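Local coordinates for hypothetical protein Atu0492 (Agrobacterium tumefaciens, PDB 2GMY) that is of unknown function but, as a member of the AhpD-like carboxymuconolactone decarboxylase family, may take part in antioxidant defence, at residues 21-24 and 25-29; 64-67 and 68-72; 125-128 and 129-133. All blocks are in the same frame, centred on the assembly; numbering follows the deposited sequence.

All three contacts are local, each joining side chains a turn or so apart. Contact 3, in the middle of helix 117-139, is the buried one, its centre about 7 Å from that of the chain; contact 1, at the C-terminal end of helix 12-26, and contact 2, on the short helix 66-70, lie farther out and are partly buried. Contacts 1 and 3 meet where their helices pack, through Leu21 on Val125, Val25 on Ala126 and a probable hydrogen bond between Glu22 and Trp133, while contact 2 stands apart from both. Hydroxyls close the helix end in contact 1 and cap the start in contact 2; contact 3 uses a carboxamide within the helix.

Contact 1: residues 21-24 and 25-29; sequences LENY and VQSSG
Ser28 lays its CB over one face of the Tyr24 ring, 4.1 Å from the ring centroid and 27° off the normal, a CH-pi contact made where the backbone leaves the helix. The ring gets there because its CG lies anti to the backbone N (chi1 167°), on the carbonyl side, toward the residues that follow. Beyond the ring, Tyr24 OH is 2.7 Å from a water that also gives a weak bond to Ser28 O. On another side of the helix Ser27 grips Asn23 O twice: its OG lies 2.9 Å and its N 3.2 Å from that oxygen, approaching from opposite faces of the carbonyl plane. Val25 O also takes two bonds from one serine, Ser28 OG at 2.8 Å and Ser28 N. One residue earlier along the helix than Asn23 and Ser27, the Gln26 NE2 to Glu22 OE2 bond (3.1 Å) is weak because it is bent, at 132°; the amide and carboxylate planes are nearly parallel. Glu22 is fixed mainly from outside, by a salt bridge to Lys39 and a hydrogen bond from Trp133 NE1. Leu21 and Val25 face helix 117-139, and Tyr24 also packs on Ala14 of the second subunit. Serine hydroxyls bonding back to carbonyls of the last turn, as the backbone leaves helical angles at Ser27, mark the C-terminal end of helix 12-26.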
ATOM      1  N   LEU A  21      28.366  16.320   3.173  1.00 15.55           N
ATOM      2  CA  LEU A  21      27.803  15.559   2.053  1.00 16.13           C
ATOM      3  C   LEU A  21      27.056  16.487   1.100  1.00 15.80           C
ATOM      4  O   LEU A  21      27.185  16.370  -0.128  1.00 15.36           O
ATOM      5  CB  LEU A  21      26.886  14.437   2.546  1.00 16.10           C
ATOM      6  CG  LEU A  21      26.230  13.585   1.450  1.00 16.25           C
ATOM      7  CD1 LEU A  21      27.248  12.980   0.485  1.00 15.81           C
ATOM      8  CD2 LEU A  21      25.370  12.493   2.090  1.00 17.26           C
ATOM      9  N   GLU A  22      26.288  17.414   1.671  1.00 16.42           N
ATOM     10  CA  GLU A  22      25.587  18.430   0.886  1.00 17.46           C
ATOM     11  C   GLU A  22      26.559  19.252   0.028  1.00 17.09           C
ATOM     12  O   GLU A  22      26.315  19.499  -1.153  1.00 17.44           O
ATOM     13  CB  GLU A  22      24.801  19.342   1.828  1.00 17.90           C
ATOM     14  CG  GLU A  22      23.969  20.419   1.138  1.00 20.52           C
ATOM     15  CD  GLU A  22      22.902  19.842   0.215  1.00 23.32           C
ATOM     16  OE1 GLU A  22      22.333  18.783   0.538  1.00 23.12           O
ATOM     17  OE2 GLU A  22      22.655  20.457  -0.842  1.00 26.49           O
ATOM     18  N   ASN A  23      27.683  19.652   0.627  1.00 16.23           N
ATOM     19  CA  ASN A  23      28.714  20.381  -0.099  1.00 16.16           C
ATOM     20  C   ASN A  23      29.278  19.566  -1.268  1.00 15.74           C
ATOM     21  O   ASN A  23      29.531  20.117  -2.341  1.00 15.89           O
ATOM     22  CB  ASN A  23      29.814  20.791   0.887  1.00 15.78           C
ATOM     23  CG  ASN A  23      30.859  21.696   0.265  1.00 17.73           C
ATOM     24  OD1 ASN A  23      30.572  22.517  -0.619  1.00 20.01           O
ATOM     25  ND2 ASN A  23      32.097  21.546   0.724  1.00 16.85           N
ATOM     26  N   TYR A  24      29.465  18.257  -1.077  1.00 14.85           N
ATOM     27  CA  TYR A  24      29.866  17.428  -2.205  1.00 16.15           C
ATOM     28  C   TYR A  24      28.836  17.515  -3.336  1.00 16.41           C
ATOM     29  O   TYR A  24      29.196  17.752  -4.488  1.00 16.62           O
ATOM     30  CB  TYR A  24      30.113  15.958  -1.857  1.00 16.89           C
ATOM     31  CG  TYR A  24      30.201  15.189  -3.142  1.00 17.74           C
ATOM     32  CD1 TYR A  24      31.316  15.319  -3.965  1.00 19.85           C
ATOM     33  CD2 TYR A  24      29.121  14.419  -3.597  1.00 18.89           C
ATOM     34  CE1 TYR A  24      31.384  14.678  -5.186  1.00 20.66           C
ATOM     35  CE2 TYR A  24      29.180  13.765  -4.827  1.00 19.52           C
ATOM     36  CZ  TYR A  24      30.313  13.904  -5.611  1.00 20.21           C
ATOM     37  OH  TYR A  24      30.390  13.264  -6.824  1.00 21.05           O
ATOM     38  N   VAL A  25      27.567  17.306  -3.001  1.00 16.54           N
ATOM     39  CA  VAL A  25      26.518  17.285  -4.024  1.00 17.50           C
ATOM     40  C   VAL A  25      26.549  18.583  -4.822  1.00 18.21           C
ATOM     41  O   VAL A  25      26.567  18.559  -6.055  1.00 17.99           O
ATOM     42  CB  VAL A  25      25.123  17.062  -3.423  1.00 17.76           C
ATOM     43  CG1 VAL A  25      24.057  17.188  -4.520  1.00 17.30           C
ATOM     44  CG2 VAL A  25      25.055  15.669  -2.762  1.00 17.77           C
ATOM     45  N   GLN A  26      26.605  19.704  -4.101  1.00 19.07           N
ATOM     46  CA  GLN A  26      26.603  21.029  -4.712  1.00 21.27           C
ATOM     47  C   GLN A  26      27.747  21.261  -5.693  1.00 21.81           C
ATOM     48  O   GLN A  26      27.569  21.940  -6.702  1.00 23.17           O
ATOM     49  CB  GLN A  26      26.622  22.113  -3.629  1.00 21.64           C
ATOM     50  CG  GLN A  26      25.302  22.237  -2.892  1.00 25.61           C
ATOM     51  CD  GLN A  26      24.120  22.346  -3.842  1.00 30.23           C
ATOM     52  OE1 GLN A  26      24.032  23.276  -4.651  1.00 32.56           O
ATOM     53  NE2 GLN A  26      23.211  21.384  -3.759  1.00 32.61           N
ATOM     54  N   SER A  27      28.917  20.705  -5.411  1.00 21.86           N
ATOM     55  CA  SER A  27      30.057  20.976  -6.280  1.00 22.98           C
ATOM     56  C   SER A  27      30.430  19.760  -7.116  1.00 22.45           C
ATOM     57  O   SER A  27      31.534  19.689  -7.672  1.00 23.14           O
ATOM     58  CB  SER A  27      31.252  21.464  -5.468  1.00 23.54           C
ATOM     59  OG  SER A  27      31.534  20.572  -4.412  1.00 25.34           O
ATOM     60  N   SER A  28      29.497  18.814  -7.225  1.00 21.74           N
ATOM     61  CA  SER A  28      29.778  17.550  -7.898  1.00 21.10           C
ATOM     62  C   SER A  28      29.965  17.666  -9.408  1.00 21.62           C
ATOM     63  O   SER A  28      30.573  16.787 -10.022  1.00 21.98           O
ATOM     64  CB  SER A  28      28.661  16.542  -7.616  1.00 21.05           C
ATOM     65  OG  SER A  28      27.466  16.967  -8.240  1.00 19.77           O
ATOM     66  N   GLY A  29      29.444  18.738  -9.999  1.00 20.88           N
ATOM     67  CA  GLY A  29      29.472  18.906 -11.454  1.00 21.29           C
ATOM     68  C   GLY A  29      28.124  18.649 -12.121  1.00 21.74           C
ATOM     69  O   GLY A  29      27.934  18.984 -13.290  1.00 20.87           O
TER
HETATM   70  O   HOH W   1      32.333  14.387  -8.356  1.00 30.58           O

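Contact 2: residues 64-67 and 68-72; sequences LSEQ and WINLM
Trp68 receives Leu64 over one face of its indole: CD2 sits 3.8 Å from the centroid of the five-membered ring and 14° off its normal, a CH-pi contact, while CD1 lies 3.7 Å from CZ3 of the six-membered ring. The two leucine methyls thus span both rings. Trp68 N donates to Ser65 OG at 3.0 Å and 165°, a nearly straight capping bond, the serine torsion (chi1 74°) turning the hydroxyl toward that N-H. Trp68 NE1 hydrogen-bonds to Glu85 OE2, and Tyr81 meets the indole edge-to-face. Next, Ile69 N bonds to Ser65 O, and the isoleucine CG1 lies against that same oxygen at 3.3 Å. The Ile69 side chain lies beside that of Glu66, pointing the same way; the Glu66 carboxylate is salt-bridged to Arg60. Asn70 N continues the helical pattern with a bond to Glu66 O. Leu71 follows with its N on Gln67 O and its CD1 3.5 Å from Gln67 CG, the two side chains alongside and pointing the same way. Gln67 NE2 donates to Asp53 OD1 and Pro145 O, both of the third subunit. With Leu64 just before it, Ser65 forms the N-cap of helix 66-70, beside helices 32-45 and 49-61.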
ATOM      1  N   LEU A  64      13.978  28.654 -13.096  1.00 18.15           N
ATOM      2  CA  LEU A  64      13.022  27.617 -13.495  1.00 17.55           C
ATOM      3  C   LEU A  64      11.600  28.166 -13.415  1.00 16.96           C
ATOM      4  O   LEU A  64      11.290  28.991 -12.542  1.00 17.03           O
ATOM      5  CB  LEU A  64      13.216  26.347 -12.644  1.00 17.27           C
ATOM      6  CG  LEU A  64      14.557  25.679 -13.010  1.00 18.70           C
ATOM      7  CD1 LEU A  64      15.212  24.896 -11.884  1.00 21.93           C
ATOM      8  CD2 LEU A  64      14.444  24.825 -14.292  1.00 18.04           C
ATOM      9  N   SER A  65      10.737  27.739 -14.337  1.00 16.33           N
ATOM     10  CA  SER A  65       9.390  28.319 -14.417  1.00 16.68           C
ATOM     11  C   SER A  65       8.487  27.900 -13.251  1.00 16.64           C
ATOM     12  O   SER A  65       8.707  26.867 -12.611  1.00 15.95           O
ATOM     13  CB  SER A  65       8.732  27.950 -15.743  1.00 17.13           C
ATOM     14  OG  SER A  65       8.333  26.588 -15.751  1.00 17.43           O
ATOM     15  N   GLU A  66       7.446  28.682 -12.992  1.00 16.56           N
ATOM     16  CA  GLU A  66       6.487  28.287 -11.947  1.00 16.78           C
ATOM     17  C   GLU A  66       5.786  26.973 -12.313  1.00 16.73           C
ATOM     18  O   GLU A  66       5.424  26.198 -11.427  1.00 16.28           O
ATOM     19  CB  GLU A  66       5.481  29.399 -11.622  1.00 17.30           C
ATOM     20  CG  GLU A  66       6.130  30.697 -11.107  1.00 19.16           C
ATOM     21  CD  GLU A  66       6.984  30.492  -9.858  1.00 22.13           C
ATOM     22  OE1 GLU A  66       6.562  29.743  -8.950  1.00 22.91           O
ATOM     23  OE2 GLU A  66       8.075  31.093  -9.771  1.00 23.86           O
ATOM     24  N   GLN A  67       5.612  26.720 -13.608  1.00 16.44           N
ATOM     25  CA  GLN A  67       4.998  25.480 -14.064  1.00 17.02           C
ATOM     26  C   GLN A  67       5.912  24.296 -13.745  1.00 16.36           C
ATOM     27  O   GLN A  67       5.473  23.282 -13.209  1.00 16.15           O
ATOM     28  CB  GLN A  67       4.762  25.563 -15.560  1.00 17.74           C
ATOM     29  CG  GLN A  67       3.590  24.785 -16.038  1.00 21.03           C
ATOM     30  CD  GLN A  67       3.230  25.112 -17.473  1.00 24.00           C
ATOM     31  OE1 GLN A  67       4.108  25.338 -18.320  1.00 26.14           O
ATOM     32  NE2 GLN A  67       1.941  25.131 -17.756  1.00 22.52           N
ATOM     33  N   TRP A  68       7.189  24.437 -14.074  1.00 15.34           N
ATOM     34  CA  TRP A  68       8.184  23.403 -13.778  1.00 15.05           C
ATOM     35  C   TRP A  68       8.177  23.066 -12.288  1.00 14.57           C
ATOM     36  O   TRP A  68       8.265  21.895 -11.895  1.00 14.27           O
ATOM     37  CB  TRP A  68       9.558  23.919 -14.185  1.00 15.73           C
ATOM     38  CG  TRP A  68      10.703  22.944 -14.159  1.00 14.93           C
ATOM     39  CD1 TRP A  68      11.198  22.242 -15.219  1.00 15.56           C
ATOM     40  CD2 TRP A  68      11.545  22.629 -13.041  1.00 14.16           C
ATOM     41  NE1 TRP A  68      12.287  21.496 -14.828  1.00 14.88           N
ATOM     42  CE2 TRP A  68      12.523  21.718 -13.498  1.00 15.47           C
ATOM     43  CE3 TRP A  68      11.567  23.031 -11.695  1.00 14.42           C
ATOM     44  CZ2 TRP A  68      13.515  21.200 -12.666  1.00 16.86           C
ATOM     45  CZ3 TRP A  68      12.560  22.509 -10.855  1.00 15.34           C
ATOM     46  CH2 TRP A  68      13.518  21.600 -11.347  1.00 15.64           C
ATOM     47  N   ILE A  69       8.092  24.104 -11.462  1.00 13.54           N
ATOM     48  CA  ILE A  69       8.067  23.966  -9.995  1.00 13.76           C
ATOM     49  C   ILE A  69       6.755  23.335  -9.499  1.00 14.13           C
ATOM     50  O   ILE A  69       6.767  22.332  -8.766  1.00 13.80           O
ATOM     51  CB  ILE A  69       8.278  25.346  -9.336  1.00 13.81           C
ATOM     52  CG1 ILE A  69       9.698  25.858  -9.623  1.00 14.57           C
ATOM     53  CG2 ILE A  69       7.995  25.299  -7.834  1.00 14.87           C
ATOM     54  CD1 ILE A  69       9.903  27.329  -9.173  1.00 13.97           C
ATOM     55  N   ASN A  70       5.625  23.901  -9.911  1.00 14.12           N
ATOM     56  CA  ASN A  70       4.325  23.440  -9.413  1.00 15.50           C
ATOM     57  C   ASN A  70       3.858  22.084  -9.895  1.00 15.09           C
ATOM     58  O   ASN A  70       3.083  21.416  -9.204  1.00 15.61           O
ATOM     59  CB  ASN A  70       3.255  24.470  -9.701  1.00 16.20           C
ATOM     60  CG  ASN A  70       3.333  25.622  -8.750  1.00 18.14           C
ATOM     61  OD1 ASN A  70       3.736  26.723  -9.126  1.00 22.59           O
ATOM     62  ND2 ASN A  70       2.987  25.371  -7.493  1.00 19.27           N
ATOM     63  N   LEU A  71       4.314  21.657 -11.063  1.00 14.13           N
ATOM     64  CA  LEU A  71       3.846  20.393 -11.601  1.00 13.83           C
ATOM     65  C   LEU A  71       4.688  19.205 -11.155  1.00 13.29           C
ATOM     66  O   LEU A  71       4.421  18.077 -11.521  1.00 13.46           O
ATOM     67  CB  LEU A  71       3.740  20.453 -13.117  1.00 14.40           C
ATOM     68  CG  LEU A  71       2.520  21.210 -13.648  1.00 16.81           C
ATOM     69  CD1 LEU A  71       2.751  21.520 -15.059  1.00 22.14           C
ATOM     70  CD2 LEU A  71       1.278  20.378 -13.511  1.00 19.49           C
ATOM     71  N   MET A  72       5.689  19.469 -10.333  1.00 13.28           N
ATOM     72  CA  MET A  72       6.590  18.406  -9.958  1.00 13.06           C
ATOM     73  C   MET A  72       5.915  17.344  -9.121  1.00 13.11           C
ATOM     74  O   MET A  72       6.355  16.228  -9.066  1.00 13.11           O
ATOM     75  CB  MET A  72       7.796  18.907  -9.213  1.00 13.77           C
ATOM     76  CG  MET A  72       8.731  17.790  -9.059  1.00 13.34           C
ATOM     77  SD  MET A  72       9.806  17.823 -10.463  1.00 18.37           S
ATOM     78  CE  MET A  72      10.991  18.652  -9.502  1.00  2.00           C
TER

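Contact 3: residues 125-128 and 129-133; sequences VAIG and AINTW
Ile127 and Asn131 lie side by side and point the same way, one turn apart, with the isoleucine CG2 3.5 Å from Asn131 ND2. The carboxamide turns back over the preceding turn and donates from ND2 to Ile127 O at 2.8 Å and an almost straight 171°. That oxygen lies in the amide plane of Asn131, yet the donor stands 43° out of the carbonyl plane of Ile127. Asn131 N reaches the same oxygen at 3.0 Å from the opposite face, so one residue holds it twice. A chi1 of -92°, away from the usual staggered value, brings the amide into this position. ND2 also hydrogen-bonds to Thr96, and OD1 to Asn46 and Arg135. Ile130 swings its CG2 to 3.3 Å from Ile127 O. A water donates to Gly128 O at 2.9 Å and accepts from Thr132 OG1 at 3.0 Å, joining residues whose backbones are already bonded. Thr132 packs on Gly128 of the second subunit. Within the all-helical subunit, this middle part of helix 117-139 puts Ile127 against helix 83-96, Ile130 against helix 32-45, and Val125 and Ala126 against helix 12-26.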
ATOM      1  N   VAL A 125      23.768   9.539  -5.301  1.00 11.76           N
ATOM      2  CA  VAL A 125      24.217  10.118  -4.030  1.00 12.22           C
ATOM      3  C   VAL A 125      23.370  11.354  -3.682  1.00 11.65           C
ATOM      4  O   VAL A 125      22.989  11.545  -2.524  1.00 12.18           O
ATOM      5  CB  VAL A 125      25.725  10.479  -4.105  1.00 12.50           C
ATOM      6  CG1 VAL A 125      26.163  11.279  -2.887  1.00 14.11           C
ATOM      7  CG2 VAL A 125      26.569   9.195  -4.242  1.00 12.55           C
ATOM      8  N   ALA A 126      23.067  12.187  -4.678  1.00 11.78           N
ATOM      9  CA  ALA A 126      22.213  13.357  -4.457  1.00 11.64           C
ATOM     10  C   ALA A 126      20.818  12.925  -3.938  1.00 11.87           C
ATOM     11  O   ALA A 126      20.275  13.532  -3.012  1.00 11.29           O
ATOM     12  CB  ALA A 126      22.089  14.171  -5.737  1.00 12.24           C
ATOM     13  N   ILE A 127      20.258  11.860  -4.514  1.00 10.92           N
ATOM     14  CA  ILE A 127      18.967  11.337  -4.041  1.00 11.22           C
ATOM     15  C   ILE A 127      19.108  10.873  -2.589  1.00 11.20           C
ATOM     16  O   ILE A 127      18.237  11.131  -1.757  1.00 11.95           O
ATOM     17  CB  ILE A 127      18.459  10.181  -4.932  1.00 10.88           C
ATOM     18  CG1 ILE A 127      18.132  10.694  -6.348  1.00 10.73           C
ATOM     19  CG2 ILE A 127      17.188   9.527  -4.331  1.00 11.40           C
ATOM     20  CD1 ILE A 127      18.035   9.581  -7.422  1.00 11.17           C
ATOM     21  N   GLY A 128      20.212  10.196  -2.279  1.00 11.39           N
ATOM     22  CA  GLY A 128      20.466   9.767  -0.895  1.00 11.40           C
ATOM     23  C   GLY A 128      20.539  10.962   0.050  1.00 11.36           C
ATOM     24  O   GLY A 128      19.927  10.941   1.139  1.00 12.06           O
ATOM     25  N   ALA A 129      21.275  12.001  -0.361  1.00 11.77           N
ATOM     26  CA  ALA A 129      21.455  13.194   0.464  1.00 11.50           C
ATOM     27  C   ALA A 129      20.125  13.882   0.801  1.00 11.97           C
ATOM     28  O   ALA A 129      19.859  14.183   1.966  1.00 12.28           O
ATOM     29  CB  ALA A 129      22.429  14.168  -0.193  1.00 12.43           C
ATOM     30  N   ILE A 130      19.267  14.101  -0.194  1.00 12.04           N
ATOM     31  CA  ILE A 130      18.003  14.775   0.110  1.00 12.15           C
ATOM     32  C   ILE A 130      17.135  13.863   0.969  1.00 11.89           C
ATOM     33  O   ILE A 130      16.430  14.326   1.857  1.00 12.11           O
ATOM     34  CB  ILE A 130      17.263  15.289  -1.160  1.00 12.36           C
ATOM     35  CG1 ILE A 130      16.007  16.089  -0.773  1.00 11.44           C
ATOM     36  CG2 ILE A 130      16.992  14.160  -2.135  1.00 11.38           C
ATOM     37  CD1 ILE A 130      16.297  17.336   0.111  1.00 14.18           C
ATOM     38  N   ASN A 131      17.225  12.554   0.736  1.00 11.90           N
ATOM     39  CA  ASN A 131      16.450  11.626   1.552  1.00 11.57           C
ATOM     40  C   ASN A 131      16.858  11.685   3.035  1.00 11.63           C
ATOM     41  O   ASN A 131      16.031  11.472   3.929  1.00 12.17           O
ATOM     42  CB  ASN A 131      16.536  10.207   0.989  1.00 12.14           C
ATOM     43  CG  ASN A 131      15.410   9.928   0.021  1.00 11.32           C
ATOM     44  OD1 ASN A 131      14.318   9.517   0.418  1.00 11.29           O
ATOM     45  ND2 ASN A 131      15.652  10.192  -1.259  1.00 11.17           N
ATOM     46  N   THR A 132      18.130  12.011   3.279  1.00 11.67           N
ATOM     47  CA  THR A 132      18.624  12.223   4.635  1.00 12.50           C
ATOM     48  C   THR A 132      18.069  13.536   5.207  1.00 12.47           C
ATOM     49  O   THR A 132      17.513  13.550   6.312  1.00 12.21           O
ATOM     50  CB  THR A 132      20.158  12.164   4.675  1.00 13.20           C
ATOM     51  OG1 THR A 132      20.566  10.802   4.442  1.00 13.76           O
ATOM     52  CG2 THR A 132      20.687  12.598   6.046  1.00 14.10           C
ATOM     53  N   TRP A 133      18.207  14.634   4.470  1.00 12.89           N
ATOM     54  CA  TRP A 133      17.654  15.911   4.948  1.00 13.82           C
ATOM     55  C   TRP A 133      16.153  15.800   5.226  1.00 13.45           C
ATOM     56  O   TRP A 133      15.665  16.308   6.238  1.00 13.65           O
ATOM     57  CB  TRP A 133      17.893  17.039   3.946  1.00 15.42           C
ATOM     58  CG  TRP A 133      19.296  17.536   3.876  1.00 17.36           C
ATOM     59  CD1 TRP A 133      20.125  17.489   2.790  1.00 18.93           C
ATOM     60  CD2 TRP A 133      20.032  18.193   4.918  1.00 19.53           C
ATOM     61  NE1 TRP A 133      21.339  18.071   3.097  1.00 19.79           N
ATOM     62  CE2 TRP A 133      21.307  18.508   4.397  1.00 20.16           C
ATOM     63  CE3 TRP A 133      19.737  18.541   6.245  1.00 20.38           C
ATOM     64  CZ2 TRP A 133      22.300  19.165   5.162  1.00 19.60           C
ATOM     65  CZ3 TRP A 133      20.718  19.187   7.008  1.00 19.56           C
ATOM     66  CH2 TRP A 133      21.984  19.489   6.462  1.00 19.41           C
TER
HETATM   67  O   HOH W   2      19.072   8.718   2.863  1.00 18.72           O